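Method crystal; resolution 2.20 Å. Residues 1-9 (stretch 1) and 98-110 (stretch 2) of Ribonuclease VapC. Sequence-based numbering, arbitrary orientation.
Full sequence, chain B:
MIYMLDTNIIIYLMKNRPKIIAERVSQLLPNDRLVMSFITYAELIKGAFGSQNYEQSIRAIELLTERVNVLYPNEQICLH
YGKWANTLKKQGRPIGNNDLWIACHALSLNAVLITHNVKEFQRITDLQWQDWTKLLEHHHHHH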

# COMPACT_ATOMS: atom_id res chain seq x y z
N MET B 1 17.35 6.50 15.54
CA MET B 1 15.91 6.17 15.60
C MET B 1 15.26 6.66 14.33
O MET B 1 15.62 7.72 13.82
CB MET B 1 15.26 6.80 16.81
CG MET B 1 13.87 6.25 17.15
SD MET B 1 13.32 6.74 18.80
CE MET B 1 13.60 5.18 19.63
N ILE B 2 14.32 5.89 13.80
CA ILE B 2 13.60 6.25 12.59
C ILE B 2 12.23 6.73 13.00
O ILE B 2 11.44 5.97 13.56
CB ILE B 2 13.51 5.09 11.61
CG1 ILE B 2 14.89 4.67 11.12
CG2 ILE B 2 12.60 5.51 10.45
CD1 ILE B 2 14.87 3.37 10.35
N TYR B 3 11.97 8.00 12.73
CA TYR B 3 10.69 8.66 12.94
C TYR B 3 9.97 8.83 11.60
O TYR B 3 10.44 9.58 10.72
CB TYR B 3 10.92 10.02 13.61
CG TYR B 3 11.40 9.96 15.06
CD1 TYR B 3 10.50 9.70 16.09
CD2 TYR B 3 12.73 10.19 15.40
CE1 TYR B 3 10.92 9.64 17.41
CE2 TYR B 3 13.15 10.14 16.75
CZ TYR B 3 12.23 9.88 17.73
OH TYR B 3 12.59 9.80 19.06
N MET B 4 8.81 8.19 11.45
CA MET B 4 8.03 8.23 10.21
C MET B 4 6.83 9.15 10.43
O MET B 4 5.94 8.86 11.23
CB MET B 4 7.57 6.83 9.80
CG MET B 4 6.64 6.78 8.56
SD MET B 4 6.28 5.10 7.98
CE MET B 4 7.84 4.68 7.17
N LEU B 5 6.80 10.26 9.71
CA LEU B 5 5.71 11.21 9.81
C LEU B 5 4.56 10.72 8.94
O LEU B 5 4.74 10.53 7.73
CB LEU B 5 6.13 12.60 9.36
CG LEU B 5 7.44 13.18 9.86
CD1 LEU B 5 7.44 14.63 9.42
CD2 LEU B 5 7.56 13.04 11.33
N ASP B 6 3.40 10.54 9.55
CA ASP B 6 2.25 10.08 8.81
C ASP B 6 1.61 11.25 8.05
O ASP B 6 2.03 12.41 8.17
CB ASP B 6 1.28 9.37 9.75
CG ASP B 6 0.25 10.30 10.39
OD1 ASP B 6 0.51 11.53 10.51
OD2 ASP B 6 -0.83 9.77 10.80
N THR B 7 0.57 10.96 7.28
CA THR B 7 -0.05 11.99 6.45
C THR B 7 -0.73 13.07 7.28
O THR B 7 -0.71 14.24 6.90
CB THR B 7 -1.06 11.32 5.52
OG1 THR B 7 -0.42 10.23 4.84
CG2 THR B 7 -1.63 12.32 4.53
N ASN B 8 -1.35 12.70 8.41
CA ASN B 8 -2.08 13.68 9.22
C ASN B 8 -1.15 14.71 9.84
O ASN B 8 -1.51 15.89 9.91
CB ASN B 8 -2.87 13.00 10.34
CG ASN B 8 -4.06 12.20 9.82
OD1 ASN B 8 -4.43 11.20 10.40
ND2 ASN B 8 -4.64 12.65 8.73
N ILE B 9 0.02 14.31 10.32
CA ILE B 9 0.92 15.27 10.95
C ILE B 9 1.50 16.21 9.91
O ILE B 9 1.75 17.39 10.20
CB ILE B 9 2.04 14.56 11.74
CG1 ILE B 9 2.77 15.53 12.64
CG2 ILE B 9 3.10 14.01 10.84
CD1 ILE B 9 1.94 16.06 13.71
N ASN B 98 -5.11 3.40 3.94
CA ASN B 98 -3.80 4.01 3.78
C ASN B 98 -3.13 4.24 5.14
O ASN B 98 -1.91 4.10 5.25
CB ASN B 98 -3.91 5.32 3.01
CG ASN B 98 -3.99 5.09 1.50
OD1 ASN B 98 -3.61 4.03 1.01
ND2 ASN B 98 -4.48 6.08 0.77
N ASP B 99 -3.91 4.56 6.18
CA ASP B 99 -3.34 4.64 7.52
C ASP B 99 -2.79 3.29 7.94
O ASP B 99 -1.74 3.21 8.59
CB ASP B 99 -4.38 5.11 8.52
CG ASP B 99 -4.57 6.65 8.51
OD1 ASP B 99 -3.69 7.39 7.96
OD2 ASP B 99 -5.60 7.12 9.09
N LEU B 100 -3.47 2.21 7.57
CA LEU B 100 -3.00 0.89 7.94
C LEU B 100 -1.70 0.55 7.24
O LEU B 100 -0.77 0.02 7.85
CB LEU B 100 -4.03 -0.17 7.60
CG LEU B 100 -3.68 -1.60 7.98
CD1 LEU B 100 -3.46 -1.70 9.48
CD2 LEU B 100 -4.82 -2.51 7.55
N TRP B 101 -1.62 0.82 5.93
CA TRP B 101 -0.36 0.58 5.23
C TRP B 101 0.76 1.37 5.90
O TRP B 101 1.85 0.84 6.09
CB TRP B 101 -0.49 0.95 3.75
CG TRP B 101 -1.10 -0.13 2.93
CD1 TRP B 101 -2.34 -0.12 2.34
CD2 TRP B 101 -0.50 -1.38 2.58
NE1 TRP B 101 -2.54 -1.29 1.65
CE2 TRP B 101 -1.43 -2.08 1.79
CE3 TRP B 101 0.72 -1.98 2.88
CZ2 TRP B 101 -1.16 -3.34 1.29
CZ3 TRP B 101 0.99 -3.22 2.39
CH2 TRP B 101 0.05 -3.90 1.60
N ILE B 102 0.49 2.60 6.32
CA ILE B 102 1.51 3.45 6.92
C ILE B 102 1.97 2.85 8.24
O ILE B 102 3.18 2.68 8.48
CB ILE B 102 0.97 4.88 7.08
CG1 ILE B 102 0.81 5.54 5.72
CG2 ILE B 102 1.90 5.79 7.91
CD1 ILE B 102 0.02 6.85 5.79
N ALA B 103 1.02 2.43 9.07
CA ALA B 103 1.36 1.78 10.34
C ALA B 103 2.22 0.55 10.11
O ALA B 103 3.24 0.34 10.79
CB ALA B 103 0.08 1.43 11.10
N CYS B 104 1.83 -0.29 9.15
CA CYS B 104 2.59 -1.50 8.89
C CYS B 104 3.97 -1.16 8.33
O CYS B 104 4.93 -1.89 8.58
CB CYS B 104 1.83 -2.41 7.92
SG CYS B 104 0.32 -3.03 8.68
N HIS B 105 4.07 -0.09 7.54
CA HIS B 105 5.40 0.36 7.12
C HIS B 105 6.28 0.66 8.33
O HIS B 105 7.41 0.18 8.43
CB HIS B 105 5.28 1.58 6.25
CG HIS B 105 6.43 1.74 5.31
ND1 HIS B 105 6.36 2.55 4.19
CD2 HIS B 105 7.68 1.22 5.32
CE1 HIS B 105 7.51 2.48 3.53
NE2 HIS B 105 8.33 1.70 4.21
N ALA B 106 5.77 1.46 9.26
CA ALA B 106 6.53 1.72 10.48
C ALA B 106 6.87 0.42 11.21
O ALA B 106 8.01 0.23 11.64
CB ALA B 106 5.74 2.65 11.40
N LEU B 107 5.91 -0.51 11.33
CA LEU B 107 6.23 -1.80 11.95
C LEU B 107 7.37 -2.49 11.23
O LEU B 107 8.28 -3.04 11.86
CB LEU B 107 5.01 -2.72 11.95
CG LEU B 107 3.90 -2.37 12.94
CD1 LEU B 107 2.76 -3.27 12.65
CD2 LEU B 107 4.38 -2.57 14.39
N SER B 108 7.37 -2.45 9.91
CA SER B 108 8.37 -3.18 9.15
C SER B 108 9.75 -2.58 9.30
O SER B 108 10.74 -3.26 9.01
CB SER B 108 8.01 -3.18 7.65
OG SER B 108 8.22 -1.87 7.11
N LEU B 109 9.85 -1.33 9.70
CA LEU B 109 11.13 -0.68 9.89
C LEU B 109 11.53 -0.59 11.36
O LEU B 109 12.59 -0.07 11.66
CB LEU B 109 11.10 0.73 9.29
CG LEU B 109 10.91 0.83 7.78
CD1 LEU B 109 10.54 2.23 7.37
CD2 LEU B 109 12.16 0.40 7.05
N ASN B 110 10.68 -1.09 12.26
CA ASN B 110 10.69 -0.71 13.68
C ASN B 110 10.90 0.80 13.87
O ASN B 110 11.67 1.27 14.71
CB ASN B 110 11.73 -1.52 14.45
CG ASN B 110 11.45 -1.56 15.94
OD1 ASN B 110 10.30 -1.63 16.39
ND2 ASN B 110 12.51 -1.47 16.73
O HOH W 1 13.63 3.22 14.66
O HOH W 2 -1.95 9.28 8.61
O HOH W 3 -6.63 9.39 9.92

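A β-strand packed against an α-helix usually presents alternate side chains to it, and the N-terminal strand of this ribonuclease follows the rule. Strand 2-5 runs nearly antiparallel to helix 98-109, at 173°, with their axes 9.6 Å apart at closest approach. Ile 2 and Met 4 point toward the helix, whereas Leu 5 points away and Tyr 3 makes no contact. The two stretches bury 418 Å² between them, both sides summed, and Met 4, itself buried, has the largest area covered (98 Å²).

Met 4 is the centrepiece. With chi1 and chi2 both t, its chain extends from the strand to the helix, and chi3 in m then turns the methyl over the imidazole of His 105. Met 4 CE lies 3.9 Å from the centroid of the His 105 ring, 14° off the normal, a CH-pi contact over one face. Met 4 CE also touches Leu 109 CD1 at 3.7 Å, while Met 4 SD lies 4.2 Å from Ala 106 CB. The small alanine side chain suits this place, where the CA atoms of Met 4 and Ala 106 are 6.7 Å apart. The slender, unbranched methionine can thus meet several helix residues at once.

Ile 102, m at chi1 and t at chi2, is a branched counterpart. Ile 102 CG2 approaches Asp 6 CB at 4.1 Å, and Ile 102 CD1 reaches Thr 7 OG1 at 3.5 Å.

No direct hydrogen bond joins the stretches; water supplies the polar links. Asp 6 adopts p (89°), and Asp 6 OD1 caps the following helix by accepting from Ile 9 N at 2.8 Å. Its OD2 receives a weak bond from water 2, which also donates to Asp 99 OD1 (2.6 Å). Water 3 similarly donates to Asn 8 OD1 and Asp 99 OD2, joining two acceptors. At the far end, water 1 bridges Ile 2 N and Asn 110 O, beside the Schellman turn.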